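Local atomic coordinates of putative phosphohydrolase (Shewanella amazonensis, PDB entry 3M1T), a protein that is a putative phosphohydrolase of uncharacterised activity whose all-helical HDOD domain relates it to the HD-type phosphodiesterases and which may act in signal transduction. Residues 13-18 / 187-192; 218-223 / 242-247; 235-240 / 255-260. All blocks are in the same frame, centred on the assembly; numbering follows the deposited sequence. Where two conformers were deposited one is given.

Interaction 1: residues 13-18 / 187-192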
ATOM      1  N   GLU A  13      11.177 -18.276  -0.760  1.00 18.81           N
ATOM      2  CA  GLU A  13       9.796 -18.680  -0.953  1.00 19.66           C
ATOM      3  C   GLU A  13       8.912 -17.588  -1.517  1.00 18.98           C
ATOM      4  O   GLU A  13       7.779 -17.851  -1.908  1.00 21.58           O
ATOM      5  CB  GLU A  13       9.248 -19.185   0.380  1.00 20.68           C
ATOM      6  CG  GLU A  13       9.964 -20.461   0.789  1.00 24.14           C
ATOM      7  CD  GLU A  13       9.600 -20.898   2.208  1.00 28.51           C
ATOM      8  OE1 GLU A  13       8.588 -20.418   2.742  1.00 27.45           O
ATOM      9  OE2 GLU A  13      10.362 -21.712   2.761  1.00 34.27           O
ATOM     10  N   LEU A  14       9.397 -16.355  -1.564  1.00 15.33           N
ATOM     11  CA  LEU A  14       8.556 -15.263  -1.941  1.00 14.67           C
ATOM     12  C   LEU A  14       8.192 -15.366  -3.419  1.00 15.71           C
ATOM     13  O   LEU A  14       9.003 -15.868  -4.216  1.00 17.17           O
ATOM     14  CB  LEU A  14       9.288 -13.905  -1.726  1.00 13.35           C
ATOM     15  CG  LEU A  14       9.603 -13.550  -0.284  1.00 15.41           C
ATOM     16  CD1 LEU A  14      10.510 -12.330  -0.213  1.00 13.41           C
ATOM     17  CD2 LEU A  14       8.323 -13.251   0.501  1.00 11.66           C
ATOM     18  N   PRO A  15       7.061 -14.821  -3.782  1.00 15.98           N
ATOM     19  CA  PRO A  15       6.705 -14.812  -5.173  1.00 16.94           C
ATOM     20  C   PRO A  15       7.649 -13.971  -5.993  1.00 16.73           C
ATOM     21  O   PRO A  15       8.149 -12.942  -5.513  1.00 15.80           O
ATOM     22  CB  PRO A  15       5.335 -14.196  -5.177  1.00 16.44           C
ATOM     23  CG  PRO A  15       5.253 -13.449  -3.983  1.00 19.88           C
ATOM     24  CD  PRO A  15       6.002 -14.222  -2.965  1.00 16.89           C
ATOM     25  N   ARG A  16       7.879 -14.436  -7.207  1.00 17.47           N
ATOM     26  CA  ARG A  16       8.791 -13.799  -8.126  1.00 17.82           C
ATOM     27  C   ARG A  16       8.001 -13.086  -9.198  1.00 17.16           C
ATOM     28  O   ARG A  16       7.018 -13.626  -9.738  1.00 17.94           O
ATOM     29  CB  ARG A  16       9.679 -14.829  -8.780  1.00 20.81           C
ATOM     30  CG  ARG A  16      10.951 -15.107  -7.984  1.00 25.98           C
ATOM     31  CD  ARG A  16      12.148 -14.888  -8.861  1.00 32.90           C
ATOM     32  NE  ARG A  16      12.923 -16.114  -8.967  1.00 37.08           N
ATOM     33  CZ  ARG A  16      13.806 -16.359  -9.933  1.00 42.05           C
ATOM     34  NH1 ARG A  16      14.031 -15.469 -10.897  1.00 44.76           N
ATOM     35  NH2 ARG A  16      14.461 -17.523  -9.944  1.00 46.21           N
ATOM     36  N   LEU A  17       8.423 -11.864  -9.515  1.00 14.41           N
ATOM     37  CA  LEU A  17       7.837 -11.147 -10.644  1.00 14.34           C
ATOM     38  C   LEU A  17       8.316 -11.745 -11.963  1.00 14.71           C
ATOM     39  O   LEU A  17       9.472 -12.124 -12.092  1.00 15.80           O
ATOM     40  CB  LEU A  17       8.229  -9.684 -10.584  1.00 15.11           C
ATOM     41  CG  LEU A  17       7.696  -8.928  -9.365  1.00 13.82           C
ATOM     42  CD1 LEU A  17       8.332  -7.480  -9.399  1.00 16.14           C
ATOM     43  CD2 LEU A  17       6.146  -8.950  -9.369  1.00 15.30           C
ATOM     44  N   PRO A  18       7.425 -11.768 -12.959  1.00 15.88           N
ATOM     45  CA  PRO A  18       7.866 -12.099 -14.318  1.00 15.47           C
ATOM     46  C   PRO A  18       8.895 -11.087 -14.762  1.00 15.21           C
ATOM     47  O   PRO A  18       8.819  -9.904 -14.370  1.00 12.94           O
ATOM     48  CB  PRO A  18       6.581 -11.948 -15.131  1.00 16.65           C
ATOM     49  CG  PRO A  18       5.470 -12.081 -14.193  1.00 16.72           C
ATOM     50  CD  PRO A  18       5.981 -11.493 -12.898  1.00 15.42           C
ATOM     51  N   GLN A 187      11.162  -5.327  -0.387  1.00  9.92           N
ATOM     52  CA  GLN A 187      12.603  -5.309  -0.527  1.00 10.00           C
ATOM     53  C   GLN A 187      13.024  -6.239  -1.685  1.00  9.85           C
ATOM     54  O   GLN A 187      13.838  -5.869  -2.560  1.00 10.17           O
ATOM     55  CB  GLN A 187      13.261  -5.728   0.756  1.00 10.82           C
ATOM     56  CG  GLN A 187      14.760  -5.572   0.747  1.00 12.56           C
ATOM     57  CD  GLN A 187      15.326  -5.950   2.072  1.00 17.67           C
ATOM     58  OE1 GLN A 187      15.375  -7.152   2.391  1.00 21.01           O
ATOM     59  NE2 GLN A 187      15.626  -4.945   2.912  1.00 16.52           N
ATOM     60  N   SER A 188      12.454  -7.444  -1.715  1.00  9.41           N
ATOM     61  CA  SER A 188      12.801  -8.401  -2.758  1.00  9.88           C
ATOM     62  C   SER A 188      12.427  -7.904  -4.154  1.00 10.46           C
ATOM     63  O   SER A 188      13.111  -8.214  -5.159  1.00 11.11           O
ATOM     64  CB  SER A 188      12.097  -9.711  -2.461  1.00 10.17           C
ATOM     65  OG  SER A 188      12.336 -10.742  -3.413  1.00 15.00           O
ATOM     66  N   TRP A 189      11.328  -7.174  -4.242  1.00  9.20           N
ATOM     67  CA  TRP A 189      10.812  -6.625  -5.474  1.00  9.63           C
ATOM     68  C   TRP A 189      11.457  -5.263  -5.830  1.00  9.13           C
ATOM     69  O   TRP A 189      11.041  -4.637  -6.786  1.00 11.19           O
ATOM     70  CB  TRP A 189       9.317  -6.534  -5.475  1.00 10.25           C
ATOM     71  CG  TRP A 189       8.560  -7.828  -5.611  1.00  9.48           C
ATOM     72  CD1 TRP A 189       9.096  -9.068  -5.697  1.00 13.59           C
ATOM     73  CD2 TRP A 189       7.124  -7.984  -5.708  1.00 10.47           C
ATOM     74  NE1 TRP A 189       8.063  -9.999  -5.833  1.00 11.69           N
ATOM     75  CE2 TRP A 189       6.865  -9.353  -5.833  1.00 11.64           C
ATOM     76  CE3 TRP A 189       6.049  -7.097  -5.627  1.00 11.79           C
ATOM     77  CZ2 TRP A 189       5.564  -9.858  -5.936  1.00 13.00           C
ATOM     78  CZ3 TRP A 189       4.760  -7.597  -5.718  1.00 14.63           C
ATOM     79  CH2 TRP A 189       4.547  -8.961  -5.878  1.00 11.25           C
ATOM     80  N   LYS A 190      12.463  -4.909  -5.086  1.00  9.24           N
ATOM     81  CA  LYS A 190      13.401  -3.814  -5.404  1.00  8.41           C
ATOM     82  C   LYS A 190      12.775  -2.440  -5.264  1.00 10.16           C
ATOM     83  O   LYS A 190      13.166  -1.461  -5.948  1.00 11.49           O
ATOM     84  CB  LYS A 190      14.064  -4.037  -6.786  1.00  9.28           C
ATOM     85  CG  LYS A 190      14.679  -5.443  -6.929  1.00  9.48           C
ATOM     86  CD  LYS A 190      15.511  -5.629  -8.236  1.00 10.79           C
ATOM     87  CE  LYS A 190      15.962  -7.059  -8.406  1.00 13.50           C
ATOM     88  NZ  LYS A 190      16.751  -7.180  -9.652  1.00 12.66           N
ATOM     89  N   PHE A 191      11.862  -2.309  -4.265  1.00  8.86           N
ATOM     90  CA  PHE A 191      11.412  -1.006  -3.831  1.00  8.80           C
ATOM     91  C   PHE A 191      12.432  -0.374  -2.895  1.00  8.97           C
ATOM     92  O   PHE A 191      13.315  -1.043  -2.363  1.00  9.58           O
ATOM     93  CB  PHE A 191      10.016  -1.113  -3.175  1.00  9.76           C
ATOM     94  CG  PHE A 191       8.951  -1.405  -4.178  1.00  8.81           C
ATOM     95  CD1 PHE A 191       8.382  -0.347  -4.886  1.00 11.87           C
ATOM     96  CD2 PHE A 191       8.550  -2.692  -4.451  1.00  9.67           C
ATOM     97  CE1 PHE A 191       7.435  -0.587  -5.837  1.00 10.76           C
ATOM     98  CE2 PHE A 191       7.574  -2.945  -5.415  1.00 11.16           C
ATOM     99  CZ  PHE A 191       7.016  -1.905  -6.099  1.00 11.20           C
ATOM    100  N   THR A 192      12.346   0.930  -2.717  1.00  9.77           N
ATOM    101  CA  THR A 192      13.376   1.630  -1.912  1.00 10.25           C
ATOM    102  C   THR A 192      13.353   1.295  -0.463  1.00  9.29           C
ATOM    103  O   THR A 192      12.300   0.968   0.122  1.00  9.95           O
ATOM    104  CB  THR A 192      13.231   3.143  -1.977  1.00 12.77           C
ATOM    105  OG1 THR A 192      11.979   3.537  -1.412  1.00 13.41           O
ATOM    106  CG2 THR A 192      13.392   3.656  -3.358  1.00 13.98           C
TER
HETATM  107  O   HOH W   1      10.783 -12.012  -5.347  1.00 20.61           O
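A single backbone carbonyl, that of Pro15, is gripped twice: by the indole of Trp189 and by a water. Trp189 NE1 donates to Pro15 O over 3.0 Å with an N-H...O angle of 161°. The oxygen lies close to the indole plane, whereas the donor stands above the plane of the carbonyl. The water gives a proton to the same Pro15 O at 2.8 Å and also bonds Ser188 OG, so Ser188, at the end of helix 178-188, reaches the 13-18 loop through the water, next to the direct bond from Trp189. With CG anti to the carbonyl carbon (chi1 -64°), Leu17 lays its isobutyl group over one face of the indole. Its CD2 sits 3.6 Å from the centroid of the Trp189 six-membered ring and 14° off the normal, a CH-pi contact, while Leu17 CG lies over the five-membered ring and CD1 stands above its rim, 3.8 Å from Trp189 CG. Pro15 CG meets Trp189 CZ2 at 4.1 Å, and Leu14 CD1 rests on Ser188 CB at 3.8 Å. An alanine in place of Trp189 would probably leave Pro15 O without its indole donor and Leu17 without the flat surface it lies on, loosening the loop. Trp189 comes just as helix 178-188 ends in a Schellman motif, with Lys190 at positive phi as C-prime residue. Around this joint, helix 79-94 touches both Leu17 and Trp189 through Ala94, helix 19-29 meets Leu17 through Leu25, and helix 140-148 offers Leu144 to Leu14 and Pro15.

Interaction 2: residues 218-223 / 242-247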
ATOM      1  N   LEU A 218       1.257   5.447   7.397  1.00 10.75           N
ATOM      2  CA  LEU A 218       0.509   4.217   7.279  1.00 10.47           C
ATOM      3  C   LEU A 218      -0.341   3.975   8.519  1.00 10.79           C
ATOM      4  O   LEU A 218      -1.546   3.641   8.429  1.00 11.09           O
ATOM      5  CB  LEU A 218       1.368   2.979   7.014  1.00 11.16           C
ATOM      6  CG  LEU A 218       1.900   2.784   5.628  1.00 12.25           C
ATOM      7  CD1 LEU A 218       2.823   1.542   5.705  1.00 11.90           C
ATOM      8  CD2 LEU A 218       0.748   2.638   4.601  1.00 13.26           C
ATOM      9  N   ALA A 219       0.264   4.146   9.679  1.00 10.04           N
ATOM     10  CA  ALA A 219      -0.478   3.882  10.934  1.00 10.56           C
ATOM     11  C   ALA A 219      -1.745   4.749  11.013  1.00 10.09           C
ATOM     12  O   ALA A 219      -2.850   4.253  11.333  1.00 11.34           O
ATOM     13  CB  ALA A 219       0.416   4.110  12.121  1.00  9.13           C
HETATM   14  N   MSE A 220      -1.574   6.024  10.708  1.00 10.41           N
HETATM   15  CA  MSE A 220      -2.658   6.996  10.741  1.00  9.76           C
HETATM   16  C   MSE A 220      -3.728   6.684   9.694  1.00  9.68           C
HETATM   17  O   MSE A 220      -4.928   6.577   9.987  1.00  9.81           O
HETATM   18  CB  MSE A 220      -2.106   8.397  10.593  1.00  9.16           C
HETATM   19  CG  MSE A 220      -3.192   9.457  10.478  1.00 10.92           C
HETATM   20 SE   MSE A 220      -2.501  11.147  11.111  0.75  8.90          SE
HETATM   21  CE  MSE A 220      -4.227  12.099  11.265  1.00  9.27           C
ATOM     22  N   ALA A 221      -3.274   6.442   8.458  1.00  9.17           N
ATOM     23  CA  ALA A 221      -4.155   6.195   7.312  1.00 10.13           C
ATOM     24  C   ALA A 221      -4.957   4.904   7.526  1.00 10.16           C
ATOM     25  O   ALA A 221      -6.155   4.834   7.219  1.00  9.82           O
ATOM     26  CB  ALA A 221      -3.321   6.143   6.014  1.00  9.33           C
ATOM     27  N   LYS A 222      -4.305   3.864   8.066  1.00 10.96           N
ATOM     28  CA  LYS A 222      -5.000   2.609   8.342  1.00 10.76           C
ATOM     29  C   LYS A 222      -6.140   2.751   9.346  1.00 11.95           C
ATOM     30  O   LYS A 222      -7.186   2.151   9.178  1.00 10.71           O
ATOM     31  CB  LYS A 222      -4.030   1.544   8.839  1.00 11.84           C
ATOM     32  CG  LYS A 222      -3.092   1.029   7.777  1.00 12.53           C
ATOM     33  CD  LYS A 222      -2.057   0.113   8.376  1.00 11.06           C
ATOM     34  CE  LYS A 222      -2.633  -1.213   8.873  1.00 14.39           C
ATOM     35  NZ  LYS A 222      -1.630  -1.997   9.655  1.00 15.40           N
ATOM     36  N   GLN A 223      -5.861   3.511  10.393  1.00 11.09           N
ATOM     37  CA  GLN A 223      -6.851   3.759  11.449  1.00 11.27           C
ATOM     38  C   GLN A 223      -7.998   4.579  10.905  1.00 10.87           C
ATOM     39  O   GLN A 223      -9.171   4.276  11.199  1.00 11.72           O
ATOM     40  CB  GLN A 223      -6.185   4.389  12.661  1.00 10.99           C
ATOM     41  CG  GLN A 223      -7.172   4.429  13.896  1.00 14.69           C
ATOM     42  CD  GLN A 223      -6.543   4.675  15.234  1.00 17.72           C
ATOM     43  OE1 GLN A 223      -5.325   4.625  15.394  1.00 17.80           O
ATOM     44  NE2 GLN A 223      -7.399   5.000  16.256  1.00 17.32           N
ATOM     45  N   GLN A 242      -6.319  12.606  17.892  1.00  8.08           N
ATOM     46  CA  GLN A 242      -5.910  11.495  18.750  1.00  9.76           C
ATOM     47  C   GLN A 242      -5.047  10.538  17.944  1.00  9.49           C
ATOM     48  O   GLN A 242      -4.050   9.991  18.431  1.00 10.39           O
ATOM     49  CB  GLN A 242      -7.133  10.689  19.269  1.00  9.63           C
ATOM     50  CG  GLN A 242      -8.125  11.419  20.068  1.00 17.14           C
ATOM     51  CD  GLN A 242      -9.338  10.543  20.392  1.00 25.15           C
ATOM     52  OE1 GLN A 242     -10.398  10.668  19.770  1.00 29.26           O
ATOM     53  NE2 GLN A 242      -9.176   9.650  21.369  1.00 28.27           N
ATOM     54  N   ILE A 243      -5.396  10.361  16.666  1.00  9.24           N
ATOM     55  CA  ILE A 243      -4.640   9.455  15.806  1.00  8.88           C
ATOM     56  C   ILE A 243      -3.243  10.011  15.507  1.00  9.06           C
ATOM     57  O   ILE A 243      -2.228   9.268  15.483  1.00  9.22           O
ATOM     58  CB  ILE A 243      -5.369   9.109  14.525  1.00  8.19           C
ATOM     59  CG1 ILE A 243      -6.696   8.391  14.798  1.00  9.32           C
ATOM     60  CG2 ILE A 243      -4.511   8.145  13.651  1.00  7.64           C
ATOM     61  CD1 ILE A 243      -7.591   8.239  13.643  1.00  9.15           C
ATOM     62  N   ASN A 244      -3.161  11.307  15.259  0.50  8.91           N
ATOM     63  CA  ASN A 244      -1.884  12.006  15.107  0.50  9.79           C
ATOM     64  C   ASN A 244      -0.905  11.650  16.240  0.50 10.88           C
ATOM     65  O   ASN A 244       0.274  11.349  15.977  0.50 12.06           O
ATOM     66  CB  ASN A 244      -2.148  13.512  15.155  0.50  9.90           C
ATOM     67  CG  ASN A 244      -1.636  14.259  13.940  0.50  8.26           C
ATOM     68  OD1 ASN A 244      -1.138  13.678  12.914  0.50  8.39           O
ATOM     69  ND2 ASN A 244      -1.749  15.578  14.039  0.50  2.00           N
ATOM     70  N   ILE A 245      -1.397  11.699  17.486  1.00 11.45           N
ATOM     71  CA  ILE A 245      -0.627  11.324  18.680  1.00 12.31           C
ATOM     72  C   ILE A 245      -0.260   9.836  18.753  1.00 12.16           C
ATOM     73  O   ILE A 245       0.888   9.511  19.072  1.00 13.78           O
ATOM     74  CB  ILE A 245      -1.382  11.721  19.981  1.00 14.02           C
ATOM     75  CG1 ILE A 245      -1.404  13.243  20.088  1.00 13.21           C
ATOM     76  CG2 ILE A 245      -0.664  11.250  21.274  1.00 14.56           C
ATOM     77  CD1 ILE A 245      -2.475  13.758  21.099  1.00 13.50           C
ATOM     78  N   LEU A 246      -1.208   8.953  18.538  1.00 14.37           N
ATOM     79  CA  LEU A 246      -0.945   7.521  18.545  1.00 14.23           C
ATOM     80  C   LEU A 246       0.126   7.230  17.499  1.00 15.81           C
ATOM     81  O   LEU A 246       1.056   6.474  17.779  1.00 17.16           O
ATOM     82  CB  LEU A 246      -2.180   6.700  18.224  1.00 15.34           C
ATOM     83  N   ALA A 247       0.034   7.833  16.307  1.00 13.67           N
ATOM     84  CA  ALA A 247       0.986   7.509  15.244  1.00 13.20           C
ATOM     85  C   ALA A 247       2.330   8.177  15.348  1.00 13.70           C
ATOM     86  O   ALA A 247       3.296   7.660  14.766  1.00 14.16           O
ATOM     87  CB  ALA A 247       0.394   7.804  13.897  1.00 12.09           C
TER
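Met220, a selenomethionine, holds CG anti to its backbone N (chi1 174°) and runs on extended, while Ile243 has CG1 beside its backbone N (chi1 -61°), which leaves CG2 anti to N, so that this methyl meets the root of the Met220 chain. Ile243 CG2 lies 3.6 Å from Met220 CA and 3.7 Å from Met220 CG. The other branch of Ile243 turns to Gln223, whose extended chain crosses it obliquely: Gln223 CD comes within 3.7 Å of Ile243 CG1, and Gln223 CG touches Ile243 CD1. Ile243 thus fits between Met220 and Gln223, about one turn apart on helix 213-227. With helix 236-247, the next in the chain, that helix forms a roughly antiparallel helical hairpin; the axes of the two short segments approach to 8.9 Å at 141°. The backbones come nearest at Met220 and Ala247; there Ala247 CB also lies 4.1 Å from Ala219 CB and packs against Met220 CB. At its far end Met220 SE lies 3.4 Å from Asn244 OD1, although the amide of Asn244 has its polar partner elsewhere, with ND2 bonded to the carbonyl of Val251. Ile249 touches both Met220 and Asn244, and Leu120 of helix 103-124 packs on Met220.

Interaction 3: residues 235-240 / 255-260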
ATOM      1  N   GLU A 235     -17.554  14.969  14.452  1.00  9.06           N
ATOM      2  CA  GLU A 235     -16.588  14.763  15.541  1.00  9.31           C
ATOM      3  C   GLU A 235     -15.272  14.177  14.983  1.00  7.79           C
ATOM      4  O   GLU A 235     -14.518  13.455  15.669  1.00  8.41           O
ATOM      5  CB  GLU A 235     -17.175  13.835  16.578  1.00  9.83           C
ATOM      6  CG  GLU A 235     -18.384  14.410  17.271  1.00 11.48           C
ATOM      7  CD  GLU A 235     -18.914  13.489  18.351  1.00 18.27           C
ATOM      8  OE1 GLU A 235     -18.303  12.430  18.616  1.00 23.49           O
ATOM      9  OE2 GLU A 235     -19.955  13.818  18.930  1.00 24.08           O
ATOM     10  N   ARG A 236     -14.952  14.488  13.737  0.60  7.33           N
ATOM     11  CA  ARG A 236     -13.760  13.863  13.137  0.60  6.27           C
ATOM     12  C   ARG A 236     -12.404  14.526  13.427  0.60  6.65           C
ATOM     13  O   ARG A 236     -11.391  13.865  13.467  0.60  6.00           O
ATOM     14  CB  ARG A 236     -13.896  13.737  11.619  0.60  5.33           C
ATOM     15  CG  ARG A 236     -15.102  12.955  11.179  0.60  3.48           C
ATOM     16  CD  ARG A 236     -15.228  13.038   9.656  0.60  8.20           C
ATOM     17  NE  ARG A 236     -16.355  12.238   9.149  0.60 10.23           N
ATOM     18  CZ  ARG A 236     -17.134  12.551   8.114  0.60 11.24           C
ATOM     19  NH1 ARG A 236     -16.977  13.673   7.421  0.60 12.06           N
ATOM     20  NH2 ARG A 236     -18.107  11.718   7.758  0.60 14.82           N
ATOM     21  N   THR A 237     -12.361  15.839  13.549  1.00  6.46           N
ATOM     22  CA  THR A 237     -11.018  16.475  13.756  1.00  5.17           C
ATOM     23  C   THR A 237     -10.426  16.072  15.119  1.00  3.91           C
ATOM     24  O   THR A 237      -9.237  15.880  15.213  1.00  6.05           O
ATOM     25  CB  THR A 237     -11.070  18.003  13.658  1.00  6.47           C
ATOM     26  OG1 THR A 237     -11.524  18.331  12.322  1.00  8.72           O
ATOM     27  CG2 THR A 237      -9.697  18.647  13.927  1.00  6.06           C
ATOM     28  N   SER A 238     -11.246  15.941  16.162  1.00  4.26           N
ATOM     29  CA  SER A 238     -10.755  15.502  17.463  1.00  5.22           C
ATOM     30  C   SER A 238     -10.315  14.045  17.394  1.00  5.35           C
ATOM     31  O   SER A 238      -9.381  13.652  18.089  1.00  8.30           O
ATOM     32  CB  SER A 238     -11.779  15.657  18.573  1.00  6.04           C
ATOM     33  OG  SER A 238     -13.019  15.037  18.315  1.00  7.55           O
ATOM     34  N   TRP A 239     -11.003  13.250  16.570  1.00  5.67           N
ATOM     35  CA  TRP A 239     -10.560  11.871  16.312  1.00  6.19           C
ATOM     36  C   TRP A 239      -9.204  11.857  15.624  1.00  6.74           C
ATOM     37  O   TRP A 239      -8.297  11.171  16.065  1.00  6.77           O
ATOM     38  CB  TRP A 239     -11.646  11.199  15.462  1.00  7.31           C
ATOM     39  CG  TRP A 239     -11.358   9.871  14.884  1.00  7.49           C
ATOM     40  CD1 TRP A 239     -11.011   8.738  15.542  1.00 10.19           C
ATOM     41  CD2 TRP A 239     -11.464   9.537  13.497  1.00  8.49           C
ATOM     42  NE1 TRP A 239     -10.861   7.684  14.614  1.00  9.98           N
ATOM     43  CE2 TRP A 239     -11.139   8.165  13.360  1.00  8.94           C
ATOM     44  CE3 TRP A 239     -11.783  10.271  12.346  1.00  8.96           C
ATOM     45  CZ2 TRP A 239     -11.205   7.515  12.135  1.00  8.03           C
ATOM     46  CZ3 TRP A 239     -11.827   9.626  11.117  1.00  9.68           C
ATOM     47  CH2 TRP A 239     -11.514   8.267  11.018  1.00  9.04           C
ATOM     48  N   LEU A 240      -9.071  12.649  14.574  1.00  6.46           N
ATOM     49  CA  LEU A 240      -7.825  12.728  13.843  1.00  6.30           C
ATOM     50  C   LEU A 240      -6.695  13.190  14.744  1.00  5.81           C
ATOM     51  O   LEU A 240      -5.588  12.698  14.642  1.00  6.70           O
ATOM     52  CB  LEU A 240      -7.977  13.639  12.620  1.00  5.54           C
ATOM     53  CG  LEU A 240      -8.917  13.108  11.526  1.00  5.48           C
ATOM     54  CD1 LEU A 240      -9.221  14.194  10.502  1.00  9.72           C
ATOM     55  CD2 LEU A 240      -8.352  11.854  10.831  1.00  7.57           C
ATOM     56  N   GLY A 255      -8.369  21.664   8.025  1.00  9.15           N
ATOM     57  CA  GLY A 255      -9.076  21.197   6.832  1.00  9.39           C
ATOM     58  C   GLY A 255      -8.935  19.721   6.521  1.00  8.60           C
ATOM     59  O   GLY A 255      -9.438  19.271   5.515  1.00  8.61           O
ATOM     60  N   LEU A 256      -8.297  18.943   7.389  1.00  9.39           N
ATOM     61  CA  LEU A 256      -7.995  17.549   7.045  1.00  8.62           C
ATOM     62  C   LEU A 256      -9.249  16.691   7.011  1.00  9.16           C
ATOM     63  O   LEU A 256      -9.457  15.893   6.073  1.00  9.10           O
ATOM     64  CB  LEU A 256      -6.985  16.954   8.013  1.00  9.26           C
ATOM     65  CG  LEU A 256      -6.587  15.503   7.798  1.00 10.38           C
ATOM     66  CD1 LEU A 256      -5.991  15.215   6.403  1.00 10.34           C
ATOM     67  CD2 LEU A 256      -5.567  15.063   8.889  1.00  9.67           C
ATOM     68  N   ALA A 257     -10.075  16.809   8.046  1.00  8.35           N
ATOM     69  CA  ALA A 257     -11.320  16.058   8.057  1.00  8.79           C
ATOM     70  C   ALA A 257     -12.159  16.340   6.811  1.00 10.40           C
ATOM     71  O   ALA A 257     -12.720  15.405   6.211  1.00 10.91           O
ATOM     72  CB  ALA A 257     -12.168  16.325   9.344  1.00  8.37           C
ATOM     73  N   GLU A 258     -12.234  17.608   6.422  0.50 10.45           N
ATOM     74  CA  GLU A 258     -13.038  18.001   5.261  0.50 11.26           C
ATOM     75  C   GLU A 258     -12.471  17.368   3.982  0.50 11.94           C
ATOM     76  O   GLU A 258     -13.224  16.821   3.150  0.50 13.05           O
ATOM     77  CB  GLU A 258     -13.086  19.528   5.135  0.50 11.27           C
ATOM     78  CG  GLU A 258     -14.353  20.187   5.740  0.50 11.31           C
ATOM     79  CD  GLU A 258     -15.597  19.937   4.910  0.50  8.38           C
ATOM     80  N   LYS A 259     -11.146  17.394   3.870  1.00 11.40           N
ATOM     81  CA  LYS A 259     -10.443  16.839   2.698  1.00 12.43           C
ATOM     82  C   LYS A 259     -10.632  15.339   2.632  1.00 13.14           C
ATOM     83  O   LYS A 259     -10.885  14.794   1.538  1.00 14.60           O
ATOM     84  CB  LYS A 259      -8.974  17.230   2.711  1.00 12.73           C
ATOM     85  CG  LYS A 259      -8.118  16.674   1.550  1.00 13.48           C
ATOM     86  CD  LYS A 259      -8.623  17.202   0.208  1.00 16.47           C
ATOM     87  CE  LYS A 259      -7.703  16.862  -0.971  1.00 20.62           C
ATOM     88  NZ  LYS A 259      -6.355  17.546  -0.881  1.00 23.33           N
ATOM     89  N   LEU A 260     -10.470  14.653   3.765  1.00 12.66           N
ATOM     90  CA  LEU A 260     -10.647  13.208   3.808  1.00 12.66           C
ATOM     91  C   LEU A 260     -12.079  12.809   3.439  1.00 13.16           C
ATOM     92  O   LEU A 260     -12.302  11.791   2.739  1.00 13.06           O
ATOM     93  CB  LEU A 260     -10.251  12.630   5.155  1.00 12.79           C
ATOM     94  CG  LEU A 260      -8.771  12.781   5.495  1.00 13.58           C
ATOM     95  CD1 LEU A 260      -8.522  12.339   6.935  1.00 18.42           C
ATOM     96  CD2 LEU A 260      -7.898  12.019   4.494  1.00 13.27           C
TER
HETATM   97  O   HOH W   2     -15.544  15.896   7.766  1.00 33.12           O
HETATM   98  O   HOH W   3      -9.793  18.554  10.290  1.00 10.10           O
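Leu240 spreads its two methyls over the start of helix 256-263. Its CG stands anti to the carbonyl carbon (chi1 -67°), and CD1 comes up against the backbone, 3.7 Å from Ala257 N and 3.8 Å from Ala257 CB, with Leu256 CG beside it at 4.0 Å. The second methyl meets Leu260 tip to tip, Leu240 CD2 to Leu260 CD1 at 3.9 Å. From the facing helix the methyl of Ala257 enters among Arg236, Thr237 and Leu240, touching Thr237 OG1 at 3.6 Å as well as Arg236 CB, and the two helices come nearest in backbone at Thr237 and Ala257.

Water supplies the polar links. One molecule bonds Thr237 OG1 and accepts from Ala257 N at 2.9 Å, so an amide in the opening turn, which has no acceptor one turn earlier within its own helix, is satisfied by a water held also by Thr237 of the facing helix. Another lies in the guanidinium plane of Arg236, accepting from NH1, and returns a weak bond to Ala257 O. Arg236 gets there with a chain extended from CG to NE, so its guanidinium meets the helix through the water. The two waters therefore address the amide and the carbonyl of the same alanine, whose methyl is lodged among apolar and hydroxyl atoms.

Ile224 of helix 213-227 touches both Leu240 and Leu260, while Leu256 rests on Glu119 and Arg123 of helix 103-124. With the axes of the two short segments 9.7 Å apart and at 104°, this is a nearly perpendicular helix-helix packing, joined by a small alanine and a leucine cluster within an all-helical fold.

Interaction 1 comes first along the chain and ties the loop before helix 19-29 to the end of helix 178-188, both within the HDOD domain. Interactions 2 and 3 follow with alternating segments and share helix 236-247, which packs on helix 213-227 in one and helix 256-263 in the other. Their centres are 12 Å apart and they touch, with Met220 CE 3.7 Å from Leu240 O and also against Leu256, so they are continuous with each other. Interaction 1 lies on the opposite side of the chain's centre, its centre 28 Å from that of interaction 2 and 36 Å from that of interaction 3, and the contacts thus fasten two separate regions of the helical fold.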